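Local coordinates for protein prgH (Salmonella enterica subsp. enterica serovar Typhimurium, PDB 4G2S) that probably forms part of the basal body of the SPI-1 type III secretion system, contributing this FHA-type domain, at residues Asp70-Gly82 / Arg87-Glu99. Residues are numbered along the deposited sequence; the frame is centred on the assembly and turned at random.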
ATOM      1  N   ASP A  70     -20.476 -12.394 -29.285  1.00 84.64           N
ATOM      2  CA  ASP A  70     -21.165 -13.668 -29.382  1.00 87.70           C
ATOM      3  C   ASP A  70     -20.644 -14.789 -28.480  1.00 89.36           C
ATOM      4  O   ASP A  70     -21.349 -15.783 -28.261  1.00 91.43           O
ATOM      5  CB  ASP A  70     -21.110 -14.153 -30.836  1.00 89.84           C
ATOM      6  CG  ASP A  70     -22.455 -14.622 -31.324  1.00 94.44           C
ATOM      7  OD1 ASP A  70     -23.419 -14.502 -30.545  1.00 95.23           O
ATOM      8  OD2 ASP A  70     -22.571 -15.084 -32.472  1.00 98.01           O
ATOM      9  N   ALA A  71     -19.413 -14.644 -27.991  1.00 88.84           N
ATOM     10  CA  ALA A  71     -18.723 -15.692 -27.229  1.00 91.83           C
ATOM     11  C   ALA A  71     -18.455 -16.967 -28.043  1.00 94.73           C
ATOM     12  O   ALA A  71     -18.374 -18.050 -27.461  1.00100.32           O
ATOM     13  CB  ALA A  71     -19.482 -16.022 -25.935  1.00 94.17           C
ATOM     14  N   THR A  72     -18.303 -16.839 -29.372  1.00 93.45           N
ATOM     15  CA  THR A  72     -18.002 -17.991 -30.246  1.00 96.07           C
ATOM     16  C   THR A  72     -16.534 -18.091 -30.703  1.00 94.75           C
ATOM     17  O   THR A  72     -16.095 -19.161 -31.122  1.00 99.06           O
ATOM     18  CB  THR A  72     -18.882 -18.003 -31.509  1.00100.31           C
ATOM     19  OG1 THR A  72     -18.604 -16.832 -32.289  1.00101.28           O
ATOM     20  CG2 THR A  72     -20.367 -18.060 -31.145  1.00100.53           C
ATOM     21  N   GLU A  73     -15.774 -17.000 -30.647  1.00 88.16           N
ATOM     22  CA  GLU A  73     -14.340 -17.081 -30.968  1.00 86.03           C
ATOM     23  C   GLU A  73     -13.484 -16.410 -29.894  1.00 80.30           C
ATOM     24  O   GLU A  73     -13.881 -15.366 -29.374  1.00 74.07           O
ATOM     25  CB  GLU A  73     -14.042 -16.504 -32.362  1.00 88.07           C
ATOM     26  CG  GLU A  73     -14.143 -14.982 -32.497  1.00 85.29           C
ATOM     27  CD  GLU A  73     -13.359 -14.426 -33.683  1.00 87.65           C
ATOM     28  OE1 GLU A  73     -13.017 -15.187 -34.609  1.00 92.19           O
ATOM     29  OE2 GLU A  73     -13.079 -13.211 -33.686  1.00 86.84           O
ATOM     30  N   ILE A  74     -12.336 -17.030 -29.555  1.00 44.04           N
ATOM     31  CA  ILE A  74     -11.392 -16.487 -28.544  1.00 38.86           C
ATOM     32  C   ILE A  74     -10.002 -16.237 -29.097  1.00 37.24           C
ATOM     33  O   ILE A  74      -9.308 -17.177 -29.558  1.00 39.25           O
ATOM     34  CB  ILE A  74     -11.236 -17.360 -27.241  1.00 39.80           C
ATOM     35  CG1 ILE A  74     -12.581 -17.550 -26.534  1.00 41.03           C
ATOM     36  CG2 ILE A  74     -10.308 -16.670 -26.251  1.00 36.83           C
ATOM     37  CD1 ILE A  74     -12.591 -18.712 -25.569  1.00 43.79           C
ATOM     38  N   ILE A  75      -9.577 -14.982 -28.964  1.00 32.89           N
ATOM     39  CA  ILE A  75      -8.343 -14.497 -29.540  1.00 31.28           C
ATOM     40  C   ILE A  75      -7.399 -14.005 -28.439  1.00 30.15           C
ATOM     41  O   ILE A  75      -7.797 -13.230 -27.611  1.00 26.26           O
ATOM     42  CB  ILE A  75      -8.611 -13.352 -30.538  1.00 31.53           C
ATOM     43  CG1 ILE A  75      -9.486 -13.873 -31.660  1.00 35.32           C
ATOM     44  CG2 ILE A  75      -7.281 -12.853 -31.153  1.00 31.18           C
ATOM     45  CD1 ILE A  75      -8.830 -14.893 -32.553  1.00 36.71           C
ATOM     46  N   LEU A  76      -6.172 -14.498 -28.455  1.00 28.24           N
ATOM     47  CA  LEU A  76      -5.184 -13.984 -27.559  1.00 27.01           C
ATOM     48  C   LEU A  76      -4.230 -13.082 -28.348  1.00 26.16           C
ATOM     49  O   LEU A  76      -3.759 -13.469 -29.438  1.00 26.16           O
ATOM     50  CB  LEU A  76      -4.503 -15.127 -26.875  1.00 29.15           C
ATOM     51  CG  LEU A  76      -3.528 -14.762 -25.712  1.00 30.08           C
ATOM     52  CD1 LEU A  76      -3.608 -15.848 -24.709  1.00 31.99           C
ATOM     53  CD2 LEU A  76      -2.165 -14.626 -26.326  1.00 30.91           C
ATOM     54  N   HIS A  77      -4.061 -11.849 -27.866  1.00 23.42           N
ATOM     55  CA  HIS A  77      -3.080 -10.938 -28.448  1.00 24.59           C
ATOM     56  C   HIS A  77      -1.896 -10.889 -27.555  1.00 22.96           C
ATOM     57  O   HIS A  77      -2.001 -10.386 -26.421  1.00 22.93           O
ATOM     58  CB  HIS A  77      -3.661  -9.568 -28.576  1.00 26.10           C
ATOM     59  CG  HIS A  77      -4.922  -9.534 -29.306  1.00 28.37           C
ATOM     60  ND1 HIS A  77      -4.967  -9.523 -30.633  1.00 28.73           N
ATOM     61  CD2 HIS A  77      -6.236  -9.445 -28.870  1.00 30.86           C
ATOM     62  CE1 HIS A  77      -6.251  -9.444 -31.039  1.00 29.66           C
ATOM     63  NE2 HIS A  77      -7.022  -9.402 -29.973  1.00 29.89           N
ATOM     64  N   GLU A  78      -0.762 -11.423 -28.011  1.00 22.68           N
ATOM     65  CA  GLU A  78       0.513 -11.269 -27.310  1.00 24.86           C
ATOM     66  C   GLU A  78       1.158  -9.964 -27.635  1.00 25.26           C
ATOM     67  O   GLU A  78       1.443  -9.723 -28.807  1.00 24.34           O
ATOM     68  CB  GLU A  78       1.528 -12.314 -27.769  1.00 29.13           C
ATOM     69  CG  GLU A  78       1.280 -13.684 -27.308  1.00 33.78           C
ATOM     70  CD  GLU A  78       2.537 -14.567 -27.333  1.00 38.10           C
ATOM     71  OE1 GLU A  78       3.694 -14.162 -27.640  1.00 39.20           O
ATOM     72  OE2 GLU A  78       2.319 -15.690 -26.956  1.00 42.56           O
ATOM     73  N   LEU A  79       1.500  -9.160 -26.614  1.00 23.70           N
ATOM     74  CA  LEU A  79       2.043  -7.794 -26.825  1.00 24.82           C
ATOM     75  C   LEU A  79       3.557  -7.773 -26.926  1.00 29.31           C
ATOM     76  O   LEU A  79       4.236  -8.160 -25.984  1.00 26.45           O
ATOM     77  CB  LEU A  79       1.594  -6.854 -25.731  1.00 25.01           C
ATOM     78  CG  LEU A  79       0.053  -6.819 -25.586  1.00 23.03           C
ATOM     79  CD1 LEU A  79      -0.372  -5.814 -24.508  1.00 23.60           C
ATOM     80  CD2 LEU A  79      -0.756  -6.595 -26.823  1.00 24.79           C
ATOM     81  N   LYS A  80       4.073  -7.377 -28.094  1.00 33.45           N
ATOM     82  CA  LYS A  80       5.520  -7.200 -28.325  1.00 36.38           C
ATOM     83  C   LYS A  80       5.887  -5.717 -28.497  1.00 40.01           C
ATOM     84  O   LYS A  80       5.041  -4.843 -28.351  1.00 34.56           O
ATOM     85  CB  LYS A  80       5.898  -7.943 -29.585  1.00 41.26           C
ATOM     86  CG  LYS A  80       5.535  -9.437 -29.571  1.00 44.68           C
ATOM     87  CD  LYS A  80       6.395 -10.195 -30.592  1.00 51.82           C
ATOM     88  CE  LYS A  80       5.837 -11.575 -30.925  1.00 55.07           C
ATOM     89  NZ  LYS A  80       5.580 -12.402 -29.702  1.00 54.72           N
ATOM     90  N   GLU A  81       7.143  -5.423 -28.853  1.00 43.06           N
ATOM     91  CA  GLU A  81       7.557  -4.026 -29.009  1.00 50.29           C
ATOM     92  C   GLU A  81       6.787  -3.358 -30.166  1.00 50.10           C
ATOM     93  O   GLU A  81       6.941  -3.749 -31.350  1.00 52.39           O
ATOM     94  CB  GLU A  81       9.054  -3.926 -29.305  1.00 59.77           C
ATOM     95  CG  GLU A  81       9.961  -4.506 -28.218  1.00 65.89           C
ATOM     96  CD  GLU A  81       9.865  -6.033 -28.088  1.00 68.87           C
ATOM     97  OE1 GLU A  81       9.517  -6.731 -29.088  1.00 69.19           O
ATOM     98  OE2 GLU A  81      10.109  -6.540 -26.962  1.00 72.32           O
ATOM     99  N   GLY A  82       5.968  -2.369 -29.818  1.00 43.38           N
ATOM    100  CA  GLY A  82       5.237  -1.567 -30.778  1.00 45.15           C
ATOM    101  C   GLY A  82       4.251  -2.295 -31.673  1.00 41.72           C
ATOM    102  O   GLY A  82       3.777  -1.723 -32.634  1.00 42.26           O
ATOM    103  N   ARG A  87      -3.366 -14.911 -31.915  1.00 31.59           N
ATOM    104  CA  ARG A  87      -3.729 -16.318 -32.286  1.00 37.51           C
ATOM    105  C   ARG A  87      -5.079 -16.688 -31.698  1.00 35.27           C
ATOM    106  O   ARG A  87      -5.467 -16.183 -30.645  1.00 34.59           O
ATOM    107  CB  ARG A  87      -2.675 -17.285 -31.756  1.00 40.79           C
ATOM    108  CG  ARG A  87      -2.197 -16.880 -30.389  1.00 40.91           C
ATOM    109  CD  ARG A  87      -1.444 -17.968 -29.623  1.00 48.12           C
ATOM    110  NE  ARG A  87      -0.492 -17.351 -28.682  1.00 45.38           N
ATOM    111  CZ  ARG A  87       0.089 -18.004 -27.680  1.00 49.65           C
ATOM    112  NH1 ARG A  87      -0.141 -19.282 -27.449  1.00 53.97           N
ATOM    113  NH2 ARG A  87       0.918 -17.361 -26.889  1.00 51.33           N
ATOM    114  N   SER A  88      -5.789 -17.563 -32.392  1.00 36.03           N
ATOM    115  CA  SER A  88      -6.954 -18.271 -31.842  1.00 38.58           C
ATOM    116  C   SER A  88      -6.573 -19.256 -30.768  1.00 39.81           C
ATOM    117  O   SER A  88      -5.576 -19.960 -30.918  1.00 43.75           O
ATOM    118  CB  SER A  88      -7.650 -19.109 -32.971  1.00 43.00           C
ATOM    119  OG  SER A  88      -8.905 -18.546 -33.229  1.00 43.88           O
ATOM    120  N   VAL A  89      -7.349 -19.335 -29.697  1.00 41.82           N
ATOM    121  CA  VAL A  89      -7.044 -20.284 -28.656  1.00 40.74           C
ATOM    122  C   VAL A  89      -8.255 -21.130 -28.351  1.00 41.74           C
ATOM    123  O   VAL A  89      -9.381 -20.666 -28.405  1.00 40.12           O
ATOM    124  CB  VAL A  89      -6.581 -19.643 -27.304  1.00 39.30           C
ATOM    125  CG1 VAL A  89      -5.136 -19.162 -27.416  1.00 40.07           C
ATOM    126  CG2 VAL A  89      -7.506 -18.512 -26.893  1.00 36.70           C
ATOM    127  N   GLN A  90      -7.970 -22.363 -27.963  1.00 43.83           N
ATOM    128  CA  GLN A  90      -8.996 -23.341 -27.672  1.00 45.32           C
ATOM    129  C   GLN A  90      -9.234 -23.418 -26.179  1.00 43.39           C
ATOM    130  O   GLN A  90      -8.301 -23.195 -25.360  1.00 39.53           O
ATOM    131  CB  GLN A  90      -8.570 -24.694 -28.229  1.00 51.13           C
ATOM    132  CG  GLN A  90      -8.247 -24.678 -29.719  1.00 56.36           C
ATOM    133  CD  GLN A  90      -9.092 -23.673 -30.504  1.00 60.94           C
ATOM    134  OE1 GLN A  90     -10.327 -23.727 -30.471  1.00 60.65           O
ATOM    135  NE2 GLN A  90      -8.425 -22.721 -31.185  1.00 63.65           N
ATOM    136  N   LEU A  91     -10.485 -23.692 -25.825  1.00 41.08           N
ATOM    137  CA  LEU A  91     -10.847 -23.871 -24.441  1.00 39.47           C
ATOM    138  C   LEU A  91     -10.241 -25.139 -23.848  1.00 39.14           C
ATOM    139  O   LEU A  91     -10.038 -26.129 -24.535  1.00 38.90           O
ATOM    140  CB  LEU A  91     -12.341 -23.929 -24.269  1.00 40.31           C
ATOM    141  CG  LEU A  91     -13.128 -22.694 -24.651  1.00 41.94           C
ATOM    142  CD1 LEU A  91     -14.602 -23.026 -24.504  1.00 47.20           C
ATOM    143  CD2 LEU A  91     -12.834 -21.526 -23.761  1.00 41.67           C
ATOM    144  N   ASN A  92      -9.961 -25.098 -22.550  1.00 35.77           N
ATOM    145  CA  ASN A  92      -9.581 -26.264 -21.788  1.00 36.95           C
ATOM    146  C   ASN A  92      -8.267 -26.878 -22.168  1.00 39.09           C
ATOM    147  O   ASN A  92      -8.056 -28.075 -22.002  1.00 40.03           O
ATOM    148  CB  ASN A  92     -10.683 -27.318 -21.778  1.00 40.40           C
ATOM    149  CG  ASN A  92     -11.961 -26.793 -21.194  1.00 41.78           C
ATOM    150  OD1 ASN A  92     -11.942 -25.949 -20.308  1.00 40.99           O
ATOM    151  ND2 ASN A  92     -13.079 -27.273 -21.685  1.00 43.93           N
ATOM    152  N   THR A  93      -7.357 -26.059 -22.634  1.00 38.10           N
ATOM    153  CA  THR A  93      -6.042 -26.542 -22.963  1.00 42.06           C
ATOM    154  C   THR A  93      -4.995 -25.511 -22.555  1.00 40.13           C
ATOM    155  O   THR A  93      -5.204 -24.296 -22.698  1.00 36.50           O
ATOM    156  CB  THR A  93      -5.976 -27.007 -24.468  1.00 47.69           C
ATOM    157  OG1 THR A  93      -4.700 -26.721 -25.070  1.00 53.59           O
ATOM    158  CG2 THR A  93      -7.047 -26.357 -25.302  1.00 47.42           C
ATOM    159  N   PRO A  94      -3.883 -25.993 -22.012  1.00 39.53           N
ATOM    160  CA  PRO A  94      -2.776 -25.146 -21.676  1.00 38.06           C
ATOM    161  C   PRO A  94      -2.316 -24.278 -22.848  1.00 36.25           C
ATOM    162  O   PRO A  94      -2.026 -24.776 -23.937  1.00 37.89           O
ATOM    163  CB  PRO A  94      -1.668 -26.124 -21.298  1.00 41.07           C
ATOM    164  CG  PRO A  94      -2.323 -27.437 -21.023  1.00 42.53           C
ATOM    165  CD  PRO A  94      -3.649 -27.418 -21.692  1.00 42.82           C
ATOM    166  N   ILE A  95      -2.226 -23.004 -22.585  1.00 33.64           N
ATOM    167  CA  ILE A  95      -1.812 -21.979 -23.542  1.00 34.12           C
ATOM    168  C   ILE A  95      -0.559 -21.369 -22.919  1.00 34.80           C
ATOM    169  O   ILE A  95      -0.603 -20.859 -21.769  1.00 33.70           O
ATOM    170  CB  ILE A  95      -2.932 -20.923 -23.636  1.00 32.08           C
ATOM    171  CG1 ILE A  95      -4.196 -21.505 -24.258  1.00 33.36           C
ATOM    172  CG2 ILE A  95      -2.474 -19.695 -24.383  1.00 35.39           C
ATOM    173  CD1 ILE A  95      -5.421 -20.582 -24.120  1.00 32.46           C
ATOM    174  N   GLN A  96       0.544 -21.433 -23.637  1.00 34.89           N
ATOM    175  CA  GLN A  96       1.782 -20.817 -23.228  1.00 35.68           C
ATOM    176  C   GLN A  96       1.870 -19.351 -23.739  1.00 34.07           C
ATOM    177  O   GLN A  96       1.812 -19.107 -24.934  1.00 33.28           O
ATOM    178  CB  GLN A  96       2.956 -21.614 -23.763  1.00 41.43           C
ATOM    179  CG  GLN A  96       4.268 -21.168 -23.205  1.00 45.08           C
ATOM    180  CD  GLN A  96       5.334 -22.239 -23.255  1.00 52.00           C
ATOM    181  OE1 GLN A  96       5.147 -23.347 -23.817  1.00 59.45           O
ATOM    182  NE2 GLN A  96       6.480 -21.910 -22.696  1.00 54.49           N
ATOM    183  N   VAL A  97       1.984 -18.397 -22.825  1.00 31.82           N
ATOM    184  CA  VAL A  97       2.309 -16.997 -23.174  1.00 30.56           C
ATOM    185  C   VAL A  97       3.567 -16.565 -22.511  1.00 29.30           C
ATOM    186  O   VAL A  97       3.600 -16.417 -21.281  1.00 29.06           O
ATOM    187  CB  VAL A  97       1.174 -16.032 -22.688  1.00 29.35           C
ATOM    188  CG1 VAL A  97       1.285 -14.695 -23.360  1.00 28.80           C
ATOM    189  CG2 VAL A  97      -0.181 -16.593 -22.952  1.00 31.54           C
ATOM    190  N   GLY A  98       4.617 -16.294 -23.271  1.00 33.21           N
ATOM    191  CA  GLY A  98       5.950 -16.223 -22.690  1.00 35.70           C
ATOM    192  C   GLY A  98       6.164 -17.451 -21.774  1.00 38.47           C
ATOM    193  O   GLY A  98       5.893 -18.589 -22.201  1.00 40.01           O
ATOM    194  N   GLU A  99       6.633 -17.238 -20.543  1.00 37.13           N
ATOM    195  CA  GLU A  99       6.823 -18.370 -19.595  1.00 39.85           C
ATOM    196  C   GLU A  99       5.582 -18.628 -18.732  1.00 34.36           C
ATOM    197  O   GLU A  99       5.602 -19.497 -17.852  1.00 33.09           O
ATOM    198  CB  GLU A  99       8.038 -18.132 -18.673  1.00 43.95           C
ATOM    199  CG  GLU A  99       9.020 -19.281 -18.618  1.00 54.78           C
ATOM    200  CD  GLU A  99       9.913 -19.365 -19.847  1.00 59.49           C
ATOM    201  OE1 GLU A  99       9.466 -18.948 -20.947  1.00 60.49           O
ATOM    202  OE2 GLU A  99      11.058 -19.876 -19.719  1.00 66.44           O
TER
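Ile74, Ile75 and Leu76 pair with Arg87, Ser88 and Val89 at the open end of a beta hairpin, and the chain then crosses from that sheet to the other one of this FHA-type beta sandwich. Strands 74-80 and 83-88 form the hairpin at one edge of the five-stranded sheet, whereas strand 95-97 is an outer strand of the opposing sheet. Leu76 and Arg87 are an antiparallel hydrogen-bonded pair: Leu76 N gives to Arg87 O and Arg87 N to Leu76 O, each at 2.9 Å. A third backbone bond runs from Val89 N to Ile74 O, also 2.9 Å and fairly straight (163°).

Ile74, Leu76 and Val89 turn into the sandwich. Leu76 has CG anti to its backbone N (chi1 -172°), which carries CG and with it the branched end toward the other sheet, where CD1 meets Val97 CG2 tip to tip at 3.9 Å; the Ile95 side chain runs past in the opposite direction, its CG2 4.0 Å from Leu76 CD1. Phe63 of the neighbouring strand adds to this core, touching both Leu76 and Val97. Ile74 crosses Val89 and Leu91 at about right angles and is tightly packed between them, with CG2 only 3.4 Å from Val89 CG2.

Arg87 spans the two sheets along their margin. Its extended chain runs beside Leu76, and the guanidinium meets the Glu78 carboxylate in a doubtful salt bridge whose modelled atoms lie too close. Lys80 joins the network through NZ, 3.3 Å from Glu78 OE1. Arg87 NH1 donates to Gln96 O at 3.2 Å, with that oxygen lying in the guanidinium plane.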